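Local coordinates for protein benzoylformate Decarboxylase (Polynucleobacter necessarius, PDB 4K9Q) that probably decarboxylates benzoylformate, using thiamine diphosphate and a magnesium ion as cofactors, at residues Lys89-Glu102 with Pro150-Asp162. Residues are numbered along the deposited sequence; the frame is centred on the assembly and turned at random.
Sequences KTPLIITAGQQTRE and PQGPVFLSLPLDD
The Arg101 guanidinium carries Pro159 on one face, with CG of the proline 3.7 Å above the plane and offset toward the rim. At its edge lies the Asp162 carboxylate. The two groups meet side-on in a salt bridge: Arg101 NE bonds Asp162 OD1 at 2.9 Å and Arg101 NH1 bonds Asp162 OD2 at 2.8 Å. Both oxygens use their syn lone pairs, and the NE bond is almost straight (176°). The arginine chain runs extended from CG to NE. NH1 also reaches Pro129 O, and NH2 reaches Ala130 O of a neighbouring subunit. With an alanine in place of Arg101, the buried Asp162 carboxylate would probably lose its bidentate partner, and the bond to Ala130 O of the neighbouring subunit would go with it.

The Phe155 ring has Ser157 N over one face, offset toward the rim. Ile94 CG2 lies in plane at the ring edge, 3.8 Å from Phe155 CD1. Ala96 CB also comes to the edge, near the ring plane, 3.6 Å from Phe155 CE1. CG of Phe155 is anti to the backbone N (chi1 173°), which carries the ring forward and across to Ala96.

Strands 93-98 and 154-159 are parallel neighbours in the six-stranded parallel sheet of the N-terminal thiamine-diphosphate-binding fold. Strand 154-159 lies between 93-98 and 126-127. Helix 135-147 packs on Val154 and Leu158. Backbone bonds alternate from Val154 N to Leu92 O through Gln98 N to Leu158 O. Thr95 CB meets Leu158 CD1 on the helix 135-147 side.

Beyond the strands, Asp161 OD1 accepts Arg101 N at 2.9 Å, from above the carboxylate plane. Thr100 OG1 takes Glu102 N in an ST turn. A water joins Asp161 OD2 to Glu102 OE2. At the other end, another water joins Lys89 O to Gln151 OE1, while Gln151 NE2 bonds Met147 O.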
ATOM      1  N   LYS A  89       8.201 -18.225   8.611  1.00  9.31           N
ATOM      2  CA  LYS A  89       6.844 -18.535   9.086  1.00 11.19           C
ATOM      3  C   LYS A  89       6.733 -18.570  10.612  1.00 11.47           C
ATOM      4  O   LYS A  89       6.073 -19.439  11.192  1.00 12.18           O
ATOM      5  CB  LYS A  89       6.319 -19.822   8.446  1.00 12.42           C
ATOM      6  CG  LYS A  89       6.016 -19.629   6.957  1.00 15.46           C
ATOM      7  CD  LYS A  89       5.347 -20.834   6.315  1.00 18.21           C
ATOM      8  CE  LYS A  89       6.322 -21.982   6.091  1.00 16.37           C
ATOM      9  NZ  LYS A  89       5.804 -22.867   4.994  1.00 16.28           N
ATOM     10  N   THR A  90       7.368 -17.598  11.265  1.00 10.16           N
ATOM     11  CA  THR A  90       7.383 -17.557  12.724  1.00  7.90           C
ATOM     12  C   THR A  90       6.276 -16.638  13.205  1.00 10.28           C
ATOM     13  O   THR A  90       6.165 -15.512  12.742  1.00 11.21           O
ATOM     14  CB  THR A  90       8.719 -17.005  13.234  1.00  8.74           C
ATOM     15  OG1 THR A  90       9.794 -17.731  12.624  1.00 10.95           O
ATOM     16  CG2 THR A  90       8.810 -17.099  14.763  1.00 10.30           C
ATOM     17  N   PRO A  91       5.452 -17.121  14.144  1.00 10.07           N
ATOM     18  CA  PRO A  91       4.278 -16.361  14.593  1.00 11.08           C
ATOM     19  C   PRO A  91       4.601 -15.263  15.624  1.00  9.91           C
ATOM     20  O   PRO A  91       4.045 -15.284  16.721  1.00 11.94           O
ATOM     21  CB  PRO A  91       3.388 -17.445  15.203  1.00 14.15           C
ATOM     22  CG  PRO A  91       4.347 -18.481  15.709  1.00 12.85           C
ATOM     23  CD  PRO A  91       5.508 -18.471  14.738  1.00 11.80           C
ATOM     24  N   LEU A  92       5.464 -14.316  15.265  1.00 10.69           N
ATOM     25  CA  LEU A  92       5.794 -13.212  16.165  1.00  8.82           C
ATOM     26  C   LEU A  92       4.670 -12.188  16.212  1.00  9.31           C
ATOM     27  O   LEU A  92       4.025 -11.904  15.193  1.00 11.73           O
ATOM     28  CB  LEU A  92       7.076 -12.513  15.709  1.00  8.82           C
ATOM     29  CG  LEU A  92       8.323 -13.368  15.647  1.00  9.81           C
ATOM     30  CD1 LEU A  92       9.508 -12.474  15.260  1.00 12.51           C
ATOM     31  CD2 LEU A  92       8.558 -14.059  17.015  1.00  9.78           C
ATOM     32  N   ILE A  93       4.432 -11.638  17.399  1.00  8.49           N
ATOM     33  CA  ILE A  93       3.533 -10.499  17.521  1.00 11.05           C
ATOM     34  C   ILE A  93       4.385  -9.245  17.672  1.00  9.88           C
ATOM     35  O   ILE A  93       4.933  -8.971  18.755  1.00 10.16           O
ATOM     36  CB  ILE A  93       2.561 -10.675  18.696  1.00 12.55           C
ATOM     37  CG1 ILE A  93       1.701 -11.922  18.462  1.00 13.08           C
ATOM     38  CG2 ILE A  93       1.677  -9.430  18.852  1.00 10.79           C
ATOM     39  CD1 ILE A  93       0.784 -12.271  19.624  1.00 14.42           C
ATOM     40  N   ILE A  94       4.526  -8.509  16.573  1.00  8.31           N
ATOM     41  CA  ILE A  94       5.356  -7.310  16.571  1.00  9.44           C
ATOM     42  C   ILE A  94       4.544  -6.129  17.074  1.00 10.71           C
ATOM     43  O   ILE A  94       3.524  -5.774  16.482  1.00 12.31           O
ATOM     44  CB  ILE A  94       5.889  -6.962  15.165  1.00 10.35           C
ATOM     45  CG1 ILE A  94       6.550  -8.171  14.473  1.00  9.83           C
ATOM     46  CG2 ILE A  94       6.846  -5.759  15.261  1.00 12.49           C
ATOM     47  CD1 ILE A  94       7.749  -8.749  15.183  1.00 10.67           C
ATOM     48  N   THR A  95       4.978  -5.516  18.170  1.00  8.47           N
ATOM     49  CA  THR A  95       4.290  -4.329  18.659  1.00 10.95           C
ATOM     50  C   THR A  95       5.230  -3.137  18.655  1.00 12.38           C
ATOM     51  O   THR A  95       6.403  -3.265  18.982  1.00 12.28           O
ATOM     52  CB  THR A  95       3.700  -4.524  20.070  1.00 12.64           C
ATOM     53  OG1 THR A  95       4.754  -4.573  21.045  1.00 12.57           O
ATOM     54  CG2 THR A  95       2.899  -5.812  20.127  1.00 14.63           C
ATOM     55  N   ALA A  96       4.722  -1.986  18.241  1.00 11.48           N
ATOM     56  CA  ALA A  96       5.484  -0.751  18.369  1.00 11.76           C
ATOM     57  C   ALA A  96       4.609   0.315  19.004  1.00 11.58           C
ATOM     58  O   ALA A  96       3.447   0.469  18.633  1.00 11.48           O
ATOM     59  CB  ALA A  96       5.976  -0.277  17.014  1.00 11.43           C
ATOM     60  N   GLY A  97       5.161   1.057  19.958  1.00 10.63           N
ATOM     61  CA  GLY A  97       4.447   2.194  20.500  1.00  9.28           C
ATOM     62  C   GLY A  97       4.212   3.217  19.408  1.00 14.50           C
ATOM     63  O   GLY A  97       4.931   3.269  18.406  1.00 13.93           O
ATOM     64  N   GLN A  98       3.186   4.026  19.607  1.00  8.52           N
ATOM     65  CA  GLN A  98       2.801   5.089  18.698  1.00 10.00           C
ATOM     66  C   GLN A  98       2.606   6.344  19.545  1.00 12.30           C
ATOM     67  O   GLN A  98       2.371   6.244  20.764  1.00 12.83           O
ATOM     68  CB  GLN A  98       1.491   4.698  18.004  1.00 11.85           C
ATOM     69  CG  GLN A  98       0.801   5.790  17.163  1.00 12.15           C
ATOM     70  CD  GLN A  98       1.639   6.233  15.963  1.00 10.70           C
ATOM     71  OE1 GLN A  98       2.661   6.905  16.131  1.00 11.00           O
ATOM     72  NE2 GLN A  98       1.207   5.862  14.751  1.00 10.47           N
ATOM     73  N   GLN A  99       2.725   7.518  18.925  1.00 10.82           N
ATOM     74  CA  GLN A  99       2.485   8.775  19.634  1.00 11.25           C
ATOM     75  C   GLN A  99       1.076   8.794  20.219  1.00 11.40           C
ATOM     76  O   GLN A  99       0.189   8.083  19.753  1.00 12.82           O
ATOM     77  CB  GLN A  99       2.724   9.986  18.722  1.00 11.24           C
ATOM     78  CG  GLN A  99       4.110  10.622  18.898  1.00 12.52           C
ATOM     79  CD  GLN A  99       4.237  11.412  20.208  1.00 13.33           C
ATOM     80  OE1 GLN A  99       3.436  11.251  21.139  1.00 12.34           O
ATOM     81  NE2 GLN A  99       5.250  12.269  20.283  1.00 13.39           N
ATOM     82  N   THR A 100       0.882   9.610  21.247  1.00 11.78           N
ATOM     83  CA  THR A 100      -0.402   9.689  21.917  1.00 12.06           C
ATOM     84  C   THR A 100      -1.525  10.169  20.986  1.00 12.70           C
ATOM     85  O   THR A 100      -1.326  11.074  20.164  1.00 11.57           O
ATOM     86  CB  THR A 100      -0.321  10.608  23.151  1.00 13.33           C
ATOM     87  OG1 THR A 100      -1.643  10.856  23.628  1.00 13.52           O
ATOM     88  CG2 THR A 100       0.334  11.932  22.786  1.00 13.42           C
ATOM     89  N   ARG A 101      -2.712   9.576  21.127  1.00 12.67           N
ATOM     90  CA  ARG A 101      -3.868  10.022  20.344  1.00 13.16           C
ATOM     91  C   ARG A 101      -4.148  11.511  20.574  1.00 13.14           C
ATOM     92  O   ARG A 101      -4.817  12.149  19.761  1.00 17.53           O
ATOM     93  CB  ARG A 101      -5.135   9.211  20.673  1.00 12.98           C
ATOM     94  CG  ARG A 101      -5.074   7.751  20.265  1.00 13.80           C
ATOM     95  CD  ARG A 101      -6.431   7.030  20.476  1.00 11.61           C
ATOM     96  NE  ARG A 101      -6.205   5.588  20.540  1.00 11.60           N
ATOM     97  CZ  ARG A 101      -6.400   4.744  19.532  1.00 12.58           C
ATOM     98  NH1 ARG A 101      -6.127   3.455  19.698  1.00 12.63           N
ATOM     99  NH2 ARG A 101      -6.865   5.184  18.362  1.00 13.23           N
ATOM    100  N   GLU A 102      -3.644  12.061  21.672  1.00 15.79           N
ATOM    101  CA  GLU A 102      -3.851  13.477  21.961  1.00 14.17           C
ATOM    102  C   GLU A 102      -3.174  14.351  20.907  1.00 16.88           C
ATOM    103  O   GLU A 102      -3.582  15.492  20.705  1.00 17.39           O
ATOM    104  CB  GLU A 102      -3.321  13.848  23.352  1.00 18.05           C
ATOM    105  CG  GLU A 102      -3.959  13.097  24.525  1.00 16.39           C
ATOM    106  CD  GLU A 102      -5.336  13.627  24.914  1.00 26.02           C
ATOM    107  OE1 GLU A 102      -5.753  14.703  24.430  1.00 24.12           O
ATOM    108  OE2 GLU A 102      -6.007  12.953  25.723  1.00 29.95           O
ATOM    109  N   PRO A 150      -0.649 -20.649   7.028  1.00 15.32           N
ATOM    110  CA  PRO A 150       0.790 -20.713   7.293  1.00 14.99           C
ATOM    111  C   PRO A 150       1.136 -19.640   8.317  1.00 12.18           C
ATOM    112  O   PRO A 150       0.771 -18.473   8.140  1.00 12.61           O
ATOM    113  CB  PRO A 150       1.407 -20.368   5.933  1.00 14.39           C
ATOM    114  CG  PRO A 150       0.415 -19.464   5.293  1.00 15.21           C
ATOM    115  CD  PRO A 150      -0.946 -19.955   5.755  1.00 18.22           C
ATOM    116  N   GLN A 151       1.814 -20.027   9.391  1.00 13.31           N
ATOM    117  CA  GLN A 151       2.091 -19.086  10.464  1.00 13.08           C
ATOM    118  C   GLN A 151       3.031 -17.956  10.015  1.00 11.81           C
ATOM    119  O   GLN A 151       3.758 -18.077   9.023  1.00 10.30           O
ATOM    120  CB  GLN A 151       2.630 -19.819  11.696  1.00 11.28           C
ATOM    121  CG  GLN A 151       1.672 -20.891  12.225  1.00 13.98           C
ATOM    122  CD  GLN A 151       2.182 -21.554  13.492  1.00 15.56           C
ATOM    123  OE1 GLN A 151       3.392 -21.709  13.684  1.00 15.34           O
ATOM    124  NE2 GLN A 151       1.259 -21.953  14.368  1.00 16.47           N
ATOM    125  N   GLY A 152       2.997 -16.846  10.738  1.00 10.71           N
ATOM    126  CA  GLY A 152       3.806 -15.700  10.364  1.00 10.15           C
ATOM    127  C   GLY A 152       3.560 -14.499  11.242  1.00 10.59           C
ATOM    128  O   GLY A 152       2.637 -14.500  12.059  1.00 10.89           O
ATOM    129  N   PRO A 153       4.398 -13.463  11.096  1.00 10.20           N
ATOM    130  CA  PRO A 153       4.343 -12.315  12.002  1.00  9.50           C
ATOM    131  C   PRO A 153       3.214 -11.344  11.681  1.00  9.89           C
ATOM    132  O   PRO A 153       2.766 -11.238  10.535  1.00 10.02           O
ATOM    133  CB  PRO A 153       5.704 -11.633  11.787  1.00 10.50           C
ATOM    134  CG  PRO A 153       6.060 -11.971  10.382  1.00 11.05           C
ATOM    135  CD  PRO A 153       5.533 -13.375  10.155  1.00  9.44           C
ATOM    136  N   VAL A 154       2.765 -10.643  12.712  1.00 10.47           N
ATOM    137  CA  VAL A 154       1.747  -9.603  12.587  1.00 10.25           C
ATOM    138  C   VAL A 154       2.241  -8.346  13.310  1.00 10.80           C
ATOM    139  O   VAL A 154       3.173  -8.408  14.123  1.00  9.93           O
ATOM    140  CB  VAL A 154       0.407 -10.055  13.195  1.00 10.19           C
ATOM    141  CG1 VAL A 154      -0.146 -11.259  12.449  1.00 10.91           C
ATOM    142  CG2 VAL A 154       0.591 -10.396  14.667  1.00 13.34           C
ATOM    143  N   PHE A 155       1.630  -7.200  13.004  1.00  8.10           N
ATOM    144  CA  PHE A 155       2.098  -5.933  13.562  1.00  9.34           C
ATOM    145  C   PHE A 155       0.957  -5.123  14.162  1.00  9.78           C
ATOM    146  O   PHE A 155      -0.069  -4.906  13.506  1.00  9.81           O
ATOM    147  CB  PHE A 155       2.799  -5.092  12.491  1.00  9.25           C
ATOM    148  CG  PHE A 155       3.148  -3.702  12.952  1.00  9.10           C
ATOM    149  CD1 PHE A 155       4.149  -3.507  13.895  1.00 13.18           C
ATOM    150  CD2 PHE A 155       2.467  -2.594  12.469  1.00 11.57           C
ATOM    151  CE1 PHE A 155       4.480  -2.228  14.339  1.00 12.92           C
ATOM    152  CE2 PHE A 155       2.802  -1.304  12.910  1.00 12.51           C
ATOM    153  CZ  PHE A 155       3.798  -1.130  13.855  1.00 11.71           C
ATOM    154  N   LEU A 156       1.143  -4.680  15.410  1.00 10.56           N
ATOM    155  CA  LEU A 156       0.214  -3.747  16.059  1.00  9.81           C
ATOM    156  C   LEU A 156       0.927  -2.447  16.417  1.00 12.41           C
ATOM    157  O   LEU A 156       2.005  -2.472  17.022  1.00 11.68           O
ATOM    158  CB  LEU A 156      -0.348  -4.351  17.351  1.00 12.87           C
ATOM    159  CG  LEU A 156      -1.198  -5.617  17.239  1.00  9.87           C
ATOM    160  CD1 LEU A 156      -1.583  -6.098  18.632  1.00 12.13           C
ATOM    161  CD2 LEU A 156      -2.432  -5.341  16.395  1.00 13.20           C
ATOM    162  N   SER A 157       0.314  -1.327  16.051  1.00  9.94           N
ATOM    163  CA  SER A 157       0.766   0.003  16.414  1.00 11.81           C
ATOM    164  C   SER A 157      -0.128   0.488  17.547  1.00 11.24           C
ATOM    165  O   SER A 157      -1.348   0.571  17.385  1.00 10.91           O
ATOM    166  CB  SER A 157       0.637   0.926  15.199  1.00 12.63           C
ATOM    167  OG  SER A 157       0.936   2.264  15.541  1.00 11.81           O
ATOM    168  N   LEU A 158       0.476   0.823  18.684  1.00  9.87           N
ATOM    169  CA  LEU A 158      -0.261   1.025  19.929  1.00 10.63           C
ATOM    170  C   LEU A 158      -0.005   2.406  20.552  1.00 10.26           C
ATOM    171  O   LEU A 158       1.020   2.634  21.184  1.00 11.81           O
ATOM    172  CB  LEU A 158       0.098  -0.107  20.908  1.00 11.45           C
ATOM    173  CG  LEU A 158      -0.234  -1.502  20.333  1.00 12.42           C
ATOM    174  CD1 LEU A 158       0.510  -2.595  21.029  1.00 12.81           C
ATOM    175  CD2 LEU A 158      -1.730  -1.765  20.355  1.00 13.15           C
ATOM    176  N   PRO A 159      -0.939   3.344  20.357  1.00  9.48           N
ATOM    177  CA  PRO A 159      -0.777   4.689  20.934  1.00 10.93           C
ATOM    178  C   PRO A 159      -0.536   4.659  22.451  1.00 12.16           C
ATOM    179  O   PRO A 159      -1.227   3.945  23.168  1.00 11.95           O
ATOM    180  CB  PRO A 159      -2.111   5.366  20.605  1.00 12.53           C
ATOM    181  CG  PRO A 159      -2.539   4.704  19.325  1.00 11.69           C
ATOM    182  CD  PRO A 159      -2.115   3.259  19.468  1.00 12.03           C
ATOM    183  N   LEU A 160       0.414   5.454  22.930  1.00 11.43           N
ATOM    184  CA  LEU A 160       0.927   5.303  24.295  1.00 12.36           C
ATOM    185  C   LEU A 160      -0.109   5.602  25.369  1.00 12.81           C
ATOM    186  O   LEU A 160      -0.010   5.108  26.493  1.00 13.12           O
ATOM    187  CB  LEU A 160       2.163   6.189  24.499  1.00 12.65           C
ATOM    188  CG  LEU A 160       1.910   7.697  24.490  1.00 13.33           C
ATOM    189  CD1 LEU A 160       1.701   8.185  25.920  1.00 14.38           C
ATOM    190  CD2 LEU A 160       3.085   8.416  23.847  1.00 15.86           C
ATOM    191  N   ASP A 161      -1.088   6.421  25.016  1.00 12.99           N
ATOM    192  CA  ASP A 161      -2.106   6.846  25.973  1.00 12.65           C
ATOM    193  C   ASP A 161      -3.206   5.814  26.209  1.00 13.28           C
ATOM    194  O   ASP A 161      -4.017   5.981  27.123  1.00 13.40           O
ATOM    195  CB  ASP A 161      -2.713   8.203  25.569  1.00 12.20           C
ATOM    196  CG  ASP A 161      -3.324   8.204  24.160  1.00 14.67           C
ATOM    197  OD1 ASP A 161      -2.764   7.581  23.229  1.00 14.28           O
ATOM    198  OD2 ASP A 161      -4.373   8.869  23.981  1.00 17.37           O
ATOM    199  N   ASP A 162      -3.243   4.750  25.404  1.00 12.04           N
ATOM    200  CA  ASP A 162      -4.319   3.768  25.532  1.00 13.88           C
ATOM    201  C   ASP A 162      -4.216   2.961  26.830  1.00 12.44           C
ATOM    202  O   ASP A 162      -5.237   2.581  27.414  1.00 12.99           O
ATOM    203  CB  ASP A 162      -4.312   2.780  24.360  1.00 12.52           C
ATOM    204  CG  ASP A 162      -4.784   3.395  23.043  1.00 15.08           C
ATOM    205  OD1 ASP A 162      -5.187   4.577  23.007  1.00 16.24           O
ATOM    206  OD2 ASP A 162      -4.754   2.661  22.036  1.00 12.10           O
TER
HETATM  207  O   HOH W   1       5.570 -21.870  12.153  1.00 16.82           O
HETATM  208  O   HOH W   2       3.760   2.285  15.804  1.00 10.96           O
HETATM  209  O   HOH W   3      -5.865  10.179  25.622  1.00 23.25           O